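Local coordinates for protein EccE5 (Mycobacterium xenopi RIVM700367, PDB 7B9F) that is probably a membrane-complex component of the mycobacterial ESX-5 type VII secretion system, helping to build the translocon that exports proteins, at residues 106-120 with 239-253. Residues are numbered along the deposited sequence; the frame is centred on the assembly and turned at random.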
loop_
_atom_site.group_PDB
_atom_site.type_symbol
_atom_site.label_atom_id
_atom_site.label_comp_id
_atom_site.label_asym_id
_atom_site.label_seq_id
_atom_site.Cartn_x
_atom_site.Cartn_y
_atom_site.Cartn_z
ATOM N N GLY A 106 11.027 41.118 -6.883
ATOM C CA GLY A 106 11.366 41.158 -8.294
ATOM C C GLY A 106 12.013 39.862 -8.731
ATOM O O GLY A 106 12.893 39.330 -8.049
ATOM N N ILE A 107 11.576 39.348 -9.874
ATOM C CA ILE A 107 12.099 38.115 -10.440
ATOM C C ILE A 107 12.634 38.439 -11.825
ATOM O O ILE A 107 12.001 39.185 -12.578
ATOM C CB ILE A 107 11.016 37.026 -10.551
ATOM C CG1 ILE A 107 10.086 37.021 -9.338
ATOM C CG2 ILE A 107 11.658 35.668 -10.718
ATOM C CD1 ILE A 107 10.697 36.552 -8.073
ATOM N N ARG A 108 13.796 37.899 -12.163
ATOM C CA ARG A 108 14.234 37.874 -13.547
ATOM C C ARG A 108 14.460 36.432 -13.959
ATOM O O ARG A 108 14.951 35.618 -13.175
ATOM C CB ARG A 108 15.501 38.691 -13.779
ATOM C CG ARG A 108 15.336 40.163 -13.486
ATOM C CD ARG A 108 16.425 40.975 -14.153
ATOM N NE ARG A 108 17.748 40.438 -13.875
ATOM C CZ ARG A 108 18.876 41.106 -14.076
ATOM N NH1 ARG A 108 20.043 40.539 -13.801
ATOM N NH2 ARG A 108 18.836 42.344 -14.546
ATOM N N GLU A 109 14.100 36.121 -15.196
ATOM C CA GLU A 109 14.102 34.742 -15.645
ATOM C C GLU A 109 14.825 34.648 -16.975
ATOM O O GLU A 109 14.538 35.405 -17.904
ATOM C CB GLU A 109 12.669 34.213 -15.769
ATOM C CG GLU A 109 12.540 32.716 -16.002
ATOM C CD GLU A 109 12.683 32.315 -17.454
ATOM O OE1 GLU A 109 12.348 33.139 -18.330
ATOM O OE2 GLU A 109 13.117 31.175 -17.716
ATOM N N TYR A 110 15.768 33.720 -17.049
ATOM C CA TYR A 110 16.421 33.362 -18.297
ATOM C C TYR A 110 16.800 31.896 -18.188
ATOM O O TYR A 110 17.899 31.583 -17.724
ATOM C CB TYR A 110 17.645 34.251 -18.511
ATOM C CG TYR A 110 18.408 34.028 -19.790
ATOM C CD1 TYR A 110 17.928 34.495 -21.001
ATOM C CD2 TYR A 110 19.623 33.358 -19.778
ATOM C CE1 TYR A 110 18.639 34.301 -22.166
ATOM C CE2 TYR A 110 20.335 33.154 -20.933
ATOM C CZ TYR A 110 19.841 33.627 -22.125
ATOM O OH TYR A 110 20.553 33.421 -23.281
ATOM N N GLN A 111 15.892 31.007 -18.614
ATOM C CA GLN A 111 15.906 29.558 -18.320
ATOM C C GLN A 111 16.279 29.241 -16.859
ATOM O O GLN A 111 16.906 28.224 -16.560
ATOM C CB GLN A 111 16.771 28.782 -19.329
ATOM C CG GLN A 111 18.285 28.957 -19.307
ATOM C CD GLN A 111 19.009 27.770 -19.899
ATOM O OE1 GLN A 111 18.425 26.976 -20.634
ATOM N NE2 GLN A 111 20.291 27.638 -19.580
ATOM N N GLY A 112 15.841 30.082 -15.934
ATOM C CA GLY A 112 16.196 30.003 -14.530
ATOM C C GLY A 112 16.074 31.365 -13.892
ATOM O O GLY A 112 16.196 32.400 -14.545
ATOM N N GLN A 113 15.830 31.373 -12.585
ATOM C CA GLN A 113 15.423 32.595 -11.902
ATOM C C GLN A 113 16.571 33.234 -11.134
ATOM O O GLN A 113 17.432 32.545 -10.583
ATOM C CB GLN A 113 14.268 32.367 -10.931
ATOM C CG GLN A 113 12.914 32.128 -11.543
ATOM C CD GLN A 113 12.837 30.809 -12.229
ATOM O OE1 GLN A 113 13.015 29.759 -11.623
ATOM N NE2 GLN A 113 12.529 30.850 -13.509
ATOM N N LEU A 114 16.554 34.565 -11.101
ATOM C CA LEU A 114 17.542 35.388 -10.422
ATOM C C LEU A 114 16.801 36.388 -9.554
ATOM O O LEU A 114 15.996 37.168 -10.066
ATOM C CB LEU A 114 18.407 36.127 -11.446
ATOM C CG LEU A 114 19.319 35.297 -12.351
ATOM C CD1 LEU A 114 20.008 36.149 -13.417
ATOM C CD2 LEU A 114 20.351 34.635 -11.486
ATOM N N VAL A 115 17.066 36.379 -8.249
ATOM C CA VAL A 115 16.416 37.291 -7.315
ATOM C C VAL A 115 17.465 37.832 -6.359
ATOM O O VAL A 115 18.282 37.077 -5.828
ATOM C CB VAL A 115 15.289 36.601 -6.517
ATOM C CG1 VAL A 115 14.702 37.535 -5.480
ATOM C CG2 VAL A 115 14.204 36.136 -7.429
ATOM N N ALA A 116 17.416 39.137 -6.099
ATOM C CA ALA A 116 18.379 39.788 -5.228
ATOM C C ALA A 116 17.702 40.298 -3.966
ATOM O O ALA A 116 16.536 40.699 -3.983
ATOM C CB ALA A 116 19.075 40.943 -5.940
ATOM N N VAL A 117 18.447 40.257 -2.863
ATOM C CA VAL A 117 18.032 40.805 -1.576
ATOM C C VAL A 117 19.086 41.806 -1.138
ATOM O O VAL A 117 20.259 41.448 -0.987
ATOM C CB VAL A 117 17.880 39.713 -0.511
ATOM C CG1 VAL A 117 17.531 40.332 0.822
ATOM C CG2 VAL A 117 16.855 38.704 -0.930
ATOM N N VAL A 118 18.676 43.034 -0.911
ATOM C CA VAL A 118 19.605 44.065 -0.469
ATOM C C VAL A 118 19.670 44.034 1.050
ATOM O O VAL A 118 18.701 43.673 1.725
ATOM C CB VAL A 118 19.168 45.443 -1.008
ATOM C CG1 VAL A 118 17.797 45.820 -0.491
ATOM C CG2 VAL A 118 20.193 46.529 -0.711
ATOM N N THR A 119 20.831 44.366 1.603
ATOM C CA THR A 119 20.962 44.467 3.046
ATOM C C THR A 119 21.936 45.583 3.381
ATOM O O THR A 119 22.813 45.917 2.580
ATOM C CB THR A 119 21.404 43.135 3.661
ATOM O OG1 THR A 119 21.314 43.216 5.086
ATOM C CG2 THR A 119 22.812 42.783 3.260
ATOM N N VAL A 120 21.749 46.184 4.548
ATOM C CA VAL A 120 22.584 47.295 4.973
ATOM C C VAL A 120 23.675 46.804 5.917
ATOM O O VAL A 120 23.466 46.682 7.123
ATOM C CB VAL A 120 21.738 48.398 5.626
ATOM C CG1 VAL A 120 22.606 49.586 6.011
ATOM C CG2 VAL A 120 20.641 48.834 4.679
ATOM N N TRP A 239 21.034 45.310 10.687
ATOM C CA TRP A 239 20.899 45.297 9.242
ATOM C C TRP A 239 19.452 45.028 8.851
ATOM O O TRP A 239 18.820 44.097 9.356
ATOM C CB TRP A 239 21.886 44.292 8.649
ATOM C CG TRP A 239 21.920 42.974 9.318
ATOM C CD1 TRP A 239 20.928 42.057 9.389
ATOM C CD2 TRP A 239 22.993 42.464 10.105
ATOM N NE1 TRP A 239 21.327 40.976 10.128
ATOM C CE2 TRP A 239 22.596 41.204 10.584
ATOM C CE3 TRP A 239 24.261 42.941 10.432
ATOM C CZ2 TRP A 239 23.420 40.415 11.375
ATOM C CZ3 TRP A 239 25.078 42.158 11.216
ATOM C CH2 TRP A 239 24.656 40.908 11.680
ATOM N N THR A 240 18.908 45.906 8.020
ATOM C CA THR A 240 17.597 45.713 7.434
ATOM C C THR A 240 17.751 45.065 6.069
ATOM O O THR A 240 18.731 45.300 5.359
ATOM C CB THR A 240 16.872 47.046 7.296
ATOM O OG1 THR A 240 17.526 47.834 6.298
ATOM C CG2 THR A 240 16.921 47.794 8.607
ATOM N N ALA A 241 16.772 44.249 5.700
ATOM C CA ALA A 241 16.822 43.540 4.434
ATOM C C ALA A 241 15.444 43.547 3.801
ATOM O O ALA A 241 14.427 43.481 4.494
ATOM C CB ALA A 241 17.311 42.104 4.613
ATOM N N ARG A 242 15.418 43.628 2.475
ATOM C CA ARG A 242 14.166 43.648 1.740
ATOM C C ARG A 242 14.418 43.126 0.338
ATOM O O ARG A 242 15.512 43.319 -0.203
ATOM C CB ARG A 242 13.580 45.062 1.694
ATOM C CG ARG A 242 14.536 46.095 1.159
ATOM C CD ARG A 242 13.863 47.436 1.021
ATOM N NE ARG A 242 13.079 47.511 -0.202
ATOM C CZ ARG A 242 13.566 47.879 -1.380
ATOM N NH1 ARG A 242 12.773 47.921 -2.439
ATOM N NH2 ARG A 242 14.848 48.190 -1.502
ATOM N N PRO A 243 13.451 42.443 -0.264
ATOM C CA PRO A 243 13.626 41.977 -1.638
ATOM C C PRO A 243 13.611 43.124 -2.634
ATOM O O PRO A 243 12.978 44.160 -2.421
ATOM C CB PRO A 243 12.435 41.040 -1.844
ATOM C CG PRO A 243 11.404 41.572 -0.949
ATOM C CD PRO A 243 12.125 42.088 0.261
ATOM N N LEU A 244 14.327 42.922 -3.732
ATOM C CA LEU A 244 14.512 43.969 -4.725
ATOM C C LEU A 244 13.273 44.113 -5.601
ATOM O O LEU A 244 12.705 43.125 -6.067
ATOM C CB LEU A 244 15.722 43.639 -5.596
ATOM C CG LEU A 244 17.171 44.056 -5.297
ATOM C CD1 LEU A 244 17.476 45.494 -5.597
ATOM C CD2 LEU A 244 17.510 43.802 -3.873
ATOM N N THR A 245 12.853 45.355 -5.813
ATOM C CA THR A 245 11.898 45.678 -6.864
ATOM C C THR A 245 12.562 45.473 -8.226
ATOM O O THR A 245 13.785 45.543 -8.351
ATOM C CB THR A 245 11.425 47.124 -6.678
ATOM O OG1 THR A 245 11.061 47.325 -5.308
ATOM C CG2 THR A 245 10.227 47.447 -7.533
ATOM N N SER A 246 11.753 45.188 -9.253
ATOM C CA SER A 246 12.304 44.801 -10.552
ATOM C C SER A 246 13.115 45.915 -11.209
ATOM O O SER A 246 14.104 45.634 -11.894
ATOM C CB SER A 246 11.182 44.356 -11.488
ATOM O OG SER A 246 11.703 43.648 -12.601
ATOM N N SER A 247 12.708 47.173 -11.042
ATOM C CA SER A 247 13.494 48.275 -11.592
ATOM C C SER A 247 14.832 48.416 -10.878
ATOM O O SER A 247 15.880 48.609 -11.512
ATOM C CB SER A 247 12.704 49.576 -11.491
ATOM O OG SER A 247 12.223 49.777 -10.174
ATOM N N GLU A 248 14.821 48.314 -9.556
ATOM C CA GLU A 248 16.069 48.442 -8.828
ATOM C C GLU A 248 16.947 47.200 -8.941
ATOM O O GLU A 248 18.120 47.268 -8.577
ATOM C CB GLU A 248 15.771 48.845 -7.385
ATOM C CG GLU A 248 15.020 47.842 -6.573
ATOM C CD GLU A 248 14.706 48.339 -5.176
ATOM O OE1 GLU A 248 15.062 49.492 -4.855
ATOM O OE2 GLU A 248 14.114 47.570 -4.392
ATOM N N ILE A 249 16.442 46.094 -9.495
ATOM C CA ILE A 249 17.339 45.020 -9.926
ATOM C C ILE A 249 18.261 45.508 -11.038
ATOM O O ILE A 249 19.477 45.288 -11.002
ATOM C CB ILE A 249 16.543 43.781 -10.372
ATOM C CG1 ILE A 249 15.764 43.187 -9.210
ATOM C CG2 ILE A 249 17.469 42.732 -10.945
ATOM C CD1 ILE A 249 14.940 41.984 -9.597
ATOM N N ASP A 250 17.699 46.172 -12.049
ATOM C CA ASP A 250 18.544 46.708 -13.112
ATOM C C ASP A 250 19.384 47.878 -12.619
ATOM O O ASP A 250 20.493 48.093 -13.120
ATOM C CB ASP A 250 17.693 47.112 -14.313
ATOM C CG ASP A 250 16.994 45.930 -14.945
ATOM O OD1 ASP A 250 17.324 44.784 -14.573
ATOM O OD2 ASP A 250 16.118 46.142 -15.807
ATOM N N ASP A 251 18.887 48.623 -11.631
ATOM C CA ASP A 251 19.739 49.616 -10.976
ATOM C C ASP A 251 20.938 48.954 -10.304
ATOM O O ASP A 251 22.063 49.468 -10.371
ATOM C CB ASP A 251 18.941 50.417 -9.949
ATOM C CG ASP A 251 17.717 51.078 -10.545
ATOM O OD1 ASP A 251 17.591 51.089 -11.786
ATOM O OD2 ASP A 251 16.882 51.589 -9.769
ATOM N N MET A 252 20.709 47.818 -9.640
ATOM C CA MET A 252 21.789 47.053 -9.030
ATOM C C MET A 252 22.776 46.575 -10.083
ATOM O O MET A 252 23.991 46.604 -9.869
ATOM C CB MET A 252 21.196 45.878 -8.236
ATOM C CG MET A 252 22.144 44.757 -7.748
ATOM S SD MET A 252 22.787 43.523 -8.909
ATOM C CE MET A 252 21.357 42.478 -9.158
ATOM N N ASP A 253 22.265 46.098 -11.218
ATOM C CA ASP A 253 23.132 45.651 -12.305
ATOM C C ASP A 253 24.003 46.792 -12.819
ATOM O O ASP A 253 25.206 46.615 -13.060
ATOM C CB ASP A 253 22.291 45.069 -13.438
ATOM C CG ASP A 253 23.039 44.029 -14.243
ATOM O OD1 ASP A 253 24.275 43.939 -14.101
ATOM O OD2 ASP A 253 22.390 43.308 -15.028
#
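Gly-106 N donates to Leu-244 O at 2.7 Å, just before helix 246-257 begins, and the CD1 methyl of Ile-249 reaches the glycine's carbonyl. Arg-108, two residues on, lies along the side of that helix. Its side chain bends at chi3 (-50°), which lays the guanidinium with one face over Ile-249 CG2, 3.6 Å from the plane, while NH2 bonds Asp-250 OD1 at 2.9 Å. The two planar groups of this salt bridge are turned 45° apart; Asp-253 OD2, at the guanidinium edge, adds a longer ionic contact. Strand 113-119 returns antiparallel to strand 105-109 as the second arm of a beta hairpin, strand 241-243 pairs antiparallel with its far end, and the helix that follows this short strand packs against the hairpin. At Ala-116, CB meets Leu-244 CG at 3.7 Å, with Met-252 CE farther off, and its carbonyl accepts from Leu-244 N. Val-117 CG1 faces Ala-241 CB on the side of the sheet where Val-117 also touches helix 219-234. On the other face, Val-118 CG1 runs beside Arg-242 CG, and Val-118 CB rests on Leu-244 CD2. Thr-240 O receives Val-120 N at 3.2 Å and, weakly, Thr-119 OG1.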